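Local coordinates for protein esterase (uncultured bacterium pCosCE1, PDB 7ATL) that probably hydrolyses carboxylic esters as a family VIII carboxylesterase of the beta-lactamase family, and also shows promiscuous acyltransferase activity, at residues S91-W96 with E183-E188; E150-L155 with Q258-G263. One frame throughout, in Å; residues are numbered along the deposited sequence.

Contact 1 of 2, residues S91-W96 with E183-E188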
loop_
_atom_site.group_PDB
_atom_site.type_symbol
_atom_site.label_atom_id
_atom_site.label_comp_id
_atom_site.label_asym_id
_atom_site.label_seq_id
_atom_site.Cartn_x
_atom_site.Cartn_y
_atom_site.Cartn_z
ATOM N N SER A 91 1.826 -12.161 20.120
ATOM C CA SER A 91 1.038 -12.869 21.161
ATOM C C SER A 91 0.945 -12.027 22.453
ATOM O O SER A 91 -0.054 -12.140 23.180
ATOM C CB SER A 91 1.580 -14.281 21.373
ATOM O OG SER A 91 2.752 -14.327 22.188
ATOM N N ARG A 92 1.920 -11.162 22.721
ATOM C CA ARG A 92 1.875 -10.216 23.874
ATOM C C ARG A 92 0.649 -9.294 23.767
ATOM O O ARG A 92 0.059 -8.951 24.808
ATOM C CB ARG A 92 3.155 -9.376 23.905
ATOM C CG ARG A 92 3.195 -8.312 24.989
ATOM C CD ARG A 92 4.597 -7.743 25.053
ATOM N NE ARG A 92 4.756 -6.645 25.995
ATOM C CZ ARG A 92 5.926 -6.104 26.314
ATOM N NH1 ARG A 92 7.034 -6.548 25.748
ATOM N NH2 ARG A 92 5.982 -5.122 27.193
ATOM N N TRP A 93 0.297 -8.909 22.546
ATOM C CA TRP A 93 -0.797 -7.950 22.259
ATOM C C TRP A 93 -2.089 -8.685 21.854
ATOM O O TRP A 93 -3.182 -8.212 22.218
ATOM C CB TRP A 93 -0.303 -6.961 21.192
ATOM C CG TRP A 93 0.786 -6.082 21.714
ATOM C CD1 TRP A 93 2.124 -6.159 21.459
ATOM C CD2 TRP A 93 0.618 -5.032 22.674
ATOM N NE1 TRP A 93 2.798 -5.200 22.169
ATOM C CE2 TRP A 93 1.892 -4.490 22.919
ATOM C CE3 TRP A 93 -0.485 -4.481 23.327
ATOM C CZ2 TRP A 93 2.075 -3.415 23.791
ATOM C CZ3 TRP A 93 -0.299 -3.428 24.193
ATOM C CH2 TRP A 93 0.966 -2.896 24.417
ATOM N N LEU A 94 -1.976 -9.799 21.118
ATOM C CA LEU A 94 -3.128 -10.671 20.740
ATOM C C LEU A 94 -2.882 -12.078 21.291
ATOM O O LEU A 94 -2.357 -12.923 20.586
ATOM C CB LEU A 94 -3.268 -10.645 19.209
ATOM C CG LEU A 94 -3.290 -9.250 18.588
ATOM C CD1 LEU A 94 -3.258 -9.312 17.065
ATOM C CD2 LEU A 94 -4.499 -8.474 19.065
ATOM N N PRO A 95 -3.232 -12.388 22.565
ATOM C CA PRO A 95 -2.797 -13.645 23.193
ATOM C C PRO A 95 -3.189 -14.915 22.422
ATOM O O PRO A 95 -2.520 -15.894 22.553
ATOM C CB PRO A 95 -3.436 -13.626 24.596
ATOM C CG PRO A 95 -3.884 -12.173 24.848
ATOM C CD PRO A 95 -4.018 -11.527 23.477
ATOM N N TRP A 96 -4.244 -14.848 21.614
ATOM C CA TRP A 96 -4.791 -15.955 20.782
ATOM C C TRP A 96 -4.087 -16.068 19.411
ATOM O O TRP A 96 -4.279 -17.098 18.727
ATOM C CB TRP A 96 -6.299 -15.740 20.621
ATOM C CG TRP A 96 -6.676 -14.329 20.278
ATOM C CD1 TRP A 96 -7.100 -13.365 21.145
ATOM C CD2 TRP A 96 -6.635 -13.711 18.976
ATOM N NE1 TRP A 96 -7.328 -12.197 20.475
ATOM C CE2 TRP A 96 -7.061 -12.375 19.147
ATOM C CE3 TRP A 96 -6.264 -14.143 17.695
ATOM C CZ2 TRP A 96 -7.152 -11.478 18.084
ATOM C CZ3 TRP A 96 -6.350 -13.256 16.640
ATOM C CH2 TRP A 96 -6.795 -11.943 16.835
ATOM N N GLU A 183 -4.675 -1.498 17.825
ATOM C CA GLU A 183 -5.937 -1.384 18.622
ATOM C C GLU A 183 -5.650 -1.706 20.095
ATOM O O GLU A 183 -6.100 -0.961 20.976
ATOM C CB GLU A 183 -7.033 -2.332 18.127
ATOM C CG GLU A 183 -7.584 -1.977 16.765
ATOM C CD GLU A 183 -8.722 -2.868 16.289
ATOM O OE1 GLU A 183 -8.735 -4.083 16.672
ATOM O OE2 GLU A 183 -9.597 -2.341 15.520
ATOM N N GLN A 184 -4.927 -2.782 20.367
ATOM C CA GLN A 184 -4.644 -3.181 21.763
ATOM C C GLN A 184 -3.720 -2.155 22.418
ATOM O O GLN A 184 -3.946 -1.848 23.595
ATOM C CB GLN A 184 -4.050 -4.584 21.810
ATOM C CG GLN A 184 -4.986 -5.648 21.268
ATOM C CD GLN A 184 -6.355 -5.587 21.893
ATOM O OE1 GLN A 184 -7.364 -5.600 21.208
ATOM N NE2 GLN A 184 -6.400 -5.476 23.199
ATOM N N VAL A 185 -2.743 -1.615 21.692
ATOM C CA VAL A 185 -1.793 -0.607 22.261
ATOM C C VAL A 185 -2.567 0.662 22.665
ATOM O O VAL A 185 -2.344 1.148 23.796
ATOM C CB VAL A 185 -0.647 -0.273 21.286
ATOM C CG1 VAL A 185 0.226 0.854 21.816
ATOM C CG2 VAL A 185 0.189 -1.494 20.928
ATOM N N ALA A 186 -3.462 1.165 21.799
ATOM C CA ALA A 186 -4.170 2.460 21.998
ATOM C C ALA A 186 -5.503 2.298 22.743
ATOM O O ALA A 186 -5.984 3.299 23.235
ATOM C CB ALA A 186 -4.394 3.142 20.678
ATOM N N GLY A 187 -6.075 1.094 22.814
ATOM C CA GLY A 187 -7.355 0.807 23.495
ATOM C C GLY A 187 -8.539 1.351 22.710
ATOM O O GLY A 187 -9.535 1.748 23.331
ATOM N N GLU A 188 -8.461 1.370 21.381
ATOM C CA GLU A 188 -9.587 1.835 20.532
ATOM C C GLU A 188 -9.492 1.157 19.166
ATOM O O GLU A 188 -8.439 0.658 18.791
ATOM C CB GLU A 188 -9.601 3.364 20.447
ATOM C CG GLU A 188 -8.330 3.968 19.883
ATOM C CD GLU A 188 -8.297 5.489 19.788
ATOM O OE1 GLU A 188 -7.263 6.035 19.340
ATOM O OE2 GLU A 188 -9.299 6.126 20.154
#
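Trp93 lays its indole against the last turn of helix 174-186, where Gln184 and Val185 receive it. CG stands anti to the carbonyl carbon, beside the backbone N (chi1 -67°), and the outer ring atoms come up to the helix. Beyond CG the atoms meet partners in turn. Trp93 CE3 comes 3.9 Å from Gln184 CB, an oblique approach in which the two side chains run past each other in opposite directions. Trp93 CZ3 lies 3.7 Å from Val185 CA, close to the helix backbone. The six-membered ring of Trp93 is topped by Val185 CG2, which sits 3.6 Å from its centroid and only 4° off the normal, a CH-pi contact over the face. Arg92 CG lies above the opposite face, offset toward the rim. On the pyrrole side NE1 donates to Asp88 OD2, a bond that fixes the rotation of the indole. In this beta-lactamase-family fold the contact fastens the loop between helices 67-80 and 111-116 to the C-terminal end of helix 174-186, where Gly187, with a positive phi of 73°, takes the chain out of the helix and its N still bonds Glu183 O at 2.8 Å. Gln184 bends at chi2 and uses its aliphatic part here: CG lies 3.3 Å from Trp93 O and 3.6 Å from Leu94 CD2. The same leucine is buried against Ala180 and Val181, one turn earlier on the helix, and Val181 also touches Trp93.

Contact 2 of 2, residues E150-L155 with Q258-G263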
loop_
_atom_site.group_PDB
_atom_site.type_symbol
_atom_site.label_atom_id
_atom_site.label_comp_id
_atom_site.label_asym_id
_atom_site.label_seq_id
_atom_site.Cartn_x
_atom_site.Cartn_y
_atom_site.Cartn_z
ATOM N N GLU A 150 -11.091 -9.129 14.142
ATOM C CA GLU A 150 -10.713 -10.149 15.146
ATOM C C GLU A 150 -11.098 -11.530 14.612
ATOM O O GLU A 150 -10.269 -12.448 14.738
ATOM C CB GLU A 150 -11.371 -9.875 16.499
ATOM C CG GLU A 150 -10.913 -10.876 17.537
ATOM C CD GLU A 150 -11.292 -10.597 18.975
ATOM O OE1 GLU A 150 -11.631 -11.579 19.669
ATOM O OE2 GLU A 150 -11.199 -9.416 19.411
ATOM N N GLN A 151 -12.313 -11.669 14.061
ATOM C CA GLN A 151 -12.845 -12.969 13.574
ATOM C C GLN A 151 -11.954 -13.425 12.415
ATOM O O GLN A 151 -11.562 -14.603 12.404
ATOM C CB GLN A 151 -14.321 -12.880 13.176
ATOM C CG GLN A 151 -15.297 -12.862 14.343
ATOM C CD GLN A 151 -16.651 -12.363 13.900
ATOM O OE1 GLN A 151 -16.870 -11.947 12.768
ATOM N NE2 GLN A 151 -17.605 -12.375 14.802
ATOM N N ASN A 152 -11.545 -12.506 11.545
ATOM C CA ASN A 152 -10.662 -12.846 10.397
ATOM C C ASN A 152 -9.267 -13.268 10.872
ATOM O O ASN A 152 -8.689 -14.206 10.276
ATOM C CB ASN A 152 -10.545 -11.707 9.390
ATOM C CG ASN A 152 -9.956 -12.198 8.089
ATOM O OD1 ASN A 152 -10.331 -13.276 7.623
ATOM N ND2 ASN A 152 -9.032 -11.426 7.518
ATOM N N LEU A 153 -8.730 -12.609 11.895
ATOM C CA LEU A 153 -7.359 -12.902 12.389
ATOM C C LEU A 153 -7.367 -14.193 13.234
ATOM O O LEU A 153 -6.301 -14.870 13.285
ATOM C CB LEU A 153 -6.811 -11.692 13.159
ATOM C CG LEU A 153 -6.625 -10.419 12.332
ATOM C CD1 LEU A 153 -5.971 -9.327 13.157
ATOM C CD2 LEU A 153 -5.817 -10.676 11.066
ATOM N N ARG A 154 -8.500 -14.541 13.852
ATOM C CA ARG A 154 -8.620 -15.834 14.564
ATOM C C ARG A 154 -8.610 -16.954 13.528
ATOM O O ARG A 154 -8.068 -18.043 13.841
ATOM C CB ARG A 154 -9.846 -15.884 15.479
ATOM C CG ARG A 154 -9.662 -15.114 16.786
ATOM C CD ARG A 154 -10.985 -14.838 17.488
ATOM N NE ARG A 154 -10.795 -14.230 18.792
ATOM C CZ ARG A 154 -10.366 -14.861 19.883
ATOM N NH1 ARG A 154 -10.044 -16.141 19.843
ATOM N NH2 ARG A 154 -10.227 -14.192 21.017
ATOM N N LEU A 155 -9.134 -16.699 12.332
ATOM C CA LEU A 155 -9.081 -17.704 11.247
ATOM C C LEU A 155 -7.621 -17.835 10.795
ATOM O O LEU A 155 -7.129 -18.977 10.671
ATOM C CB LEU A 155 -10.032 -17.291 10.112
ATOM C CG LEU A 155 -11.541 -17.378 10.407
ATOM C CD1 LEU A 155 -12.343 -17.036 9.157
ATOM C CD2 LEU A 155 -11.970 -18.750 10.918
ATOM N N GLN A 258 -19.507 -0.785 7.929
ATOM C CA GLN A 258 -19.478 -2.009 8.784
ATOM C C GLN A 258 -18.317 -2.917 8.365
ATOM O O GLN A 258 -17.962 -3.804 9.146
ATOM C CB GLN A 258 -20.757 -2.862 8.690
ATOM C CG GLN A 258 -22.073 -2.161 9.029
ATOM C CD GLN A 258 -21.962 -1.165 10.157
ATOM O OE1 GLN A 258 -22.373 -0.003 10.041
ATOM N NE2 GLN A 258 -21.394 -1.615 11.261
ATOM N N ALA A 259 -17.762 -2.738 7.171
ATOM C CA ALA A 259 -16.666 -3.598 6.675
ATOM C C ALA A 259 -15.468 -3.482 7.631
ATOM O O ALA A 259 -15.119 -2.338 8.007
ATOM C CB ALA A 259 -16.312 -3.208 5.263
ATOM N N TYR A 260 -14.866 -4.606 8.029
ATOM C CA TYR A 260 -13.744 -4.590 9.006
ATOM C C TYR A 260 -12.581 -3.783 8.421
ATOM O O TYR A 260 -12.307 -3.806 7.208
ATOM C CB TYR A 260 -13.337 -5.994 9.488
ATOM C CG TYR A 260 -12.544 -6.820 8.514
ATOM C CD1 TYR A 260 -11.182 -6.655 8.402
ATOM C CD2 TYR A 260 -13.147 -7.769 7.707
ATOM C CE1 TYR A 260 -10.437 -7.406 7.509
ATOM C CE2 TYR A 260 -12.418 -8.520 6.797
ATOM C CZ TYR A 260 -11.049 -8.345 6.703
ATOM O OH TYR A 260 -10.282 -9.069 5.829
ATOM N N PRO A 261 -11.927 -2.972 9.284
ATOM C CA PRO A 261 -10.781 -2.168 8.875
ATOM C C PRO A 261 -9.576 -3.044 8.533
ATOM O O PRO A 261 -9.041 -3.627 9.427
ATOM C CB PRO A 261 -10.498 -1.304 10.108
ATOM C CG PRO A 261 -11.057 -2.099 11.263
ATOM C CD PRO A 261 -12.299 -2.741 10.687
ATOM N N SER A 262 -9.252 -3.162 7.243
ATOM C CA SER A 262 -8.052 -3.881 6.745
ATOM C C SER A 262 -6.899 -2.886 6.686
ATOM O O SER A 262 -6.891 -2.050 5.790
ATOM C CB SER A 262 -8.281 -4.529 5.394
ATOM O OG SER A 262 -7.046 -4.928 4.812
ATOM N N GLY A 263 -5.964 -2.993 7.620
ATOM C CA GLY A 263 -4.715 -2.206 7.614
ATOM C C GLY A 263 -3.861 -2.419 6.370
ATOM O O GLY A 263 -3.183 -1.459 5.963
#
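Asn152 and Tyr260 meet where a regular helix passes an irregular, mostly extended strip of chain. Segment 150-155 is helical throughout, Arg154 N bonding to Glu150 O at 2.9 Å and Leu155 N to Gln151 O at 3.2 Å. From Ala259 to Ser262 the other backbone is drawn out, with neither helix nor strand pairing. The two chains stay well apart, the CA atoms of Asn152 and Tyr260 being 8.9 Å from each other, and two buried side chains fill the distance. Each CB points at the opposite segment. Asn152 holds CG anti to its N (chi1 -165°), which carries the amide out from the helix, while Tyr260 places CG between its N and carbonyl carbon and turns the phenol toward the helix. The side chains cross at a slant, with amide and ring planes 38° apart. Asn152 ND2 lies 3.2 Å from Tyr260 OH and 3.8 Å from Tyr260 CZ. The angle is too poor for a hydrogen bond; the two polar atoms simply lie close, and ND2 is hydrogen-bonded to another partner. Within the beta-lactamase-family fold the pair joins helix 149-157 to the loop between strands 246-249 and 268-269. Asn152 OD1 accepts from Lys139 N, and the Tyr260 side chain also touches Lys139, while its ring makes a cation-pi contact with Arg253. On the same helix, Arg154 and Glu150 form a salt bridge, Arg154 NE and NH2 both meeting Glu150 OE1 side-on, at 2.9 and 3.3 Å; the NE bond is the straighter, at 159°. Further along the loop, Ser262 OG bonds Asp176 OD2 in the first turn of helix 174-186.

In the fold
Both contacts fall between the first two strands of the antiparallel sheet, 27-34 and 37-44, and its other five, which follow residues 258-263. Along the chain, segment 91-96 comes first, then 150-155, then 183-188, then 258-263. Contact 1 therefore closes a loop of 86 intervening residues, helical in part and without strands, and contact 2 one of 102; the two loops cross, each containing one segment of the other. Trp96, the last residue of segment 91-96, connects them spatially: it packs on Glu150 and Leu153 and makes a cation-pi contact with Arg154. Loop 91-96 thus meets helix 149-157 as well as helix 174-186, and contact 2 adds the 258-263 loop to this cluster.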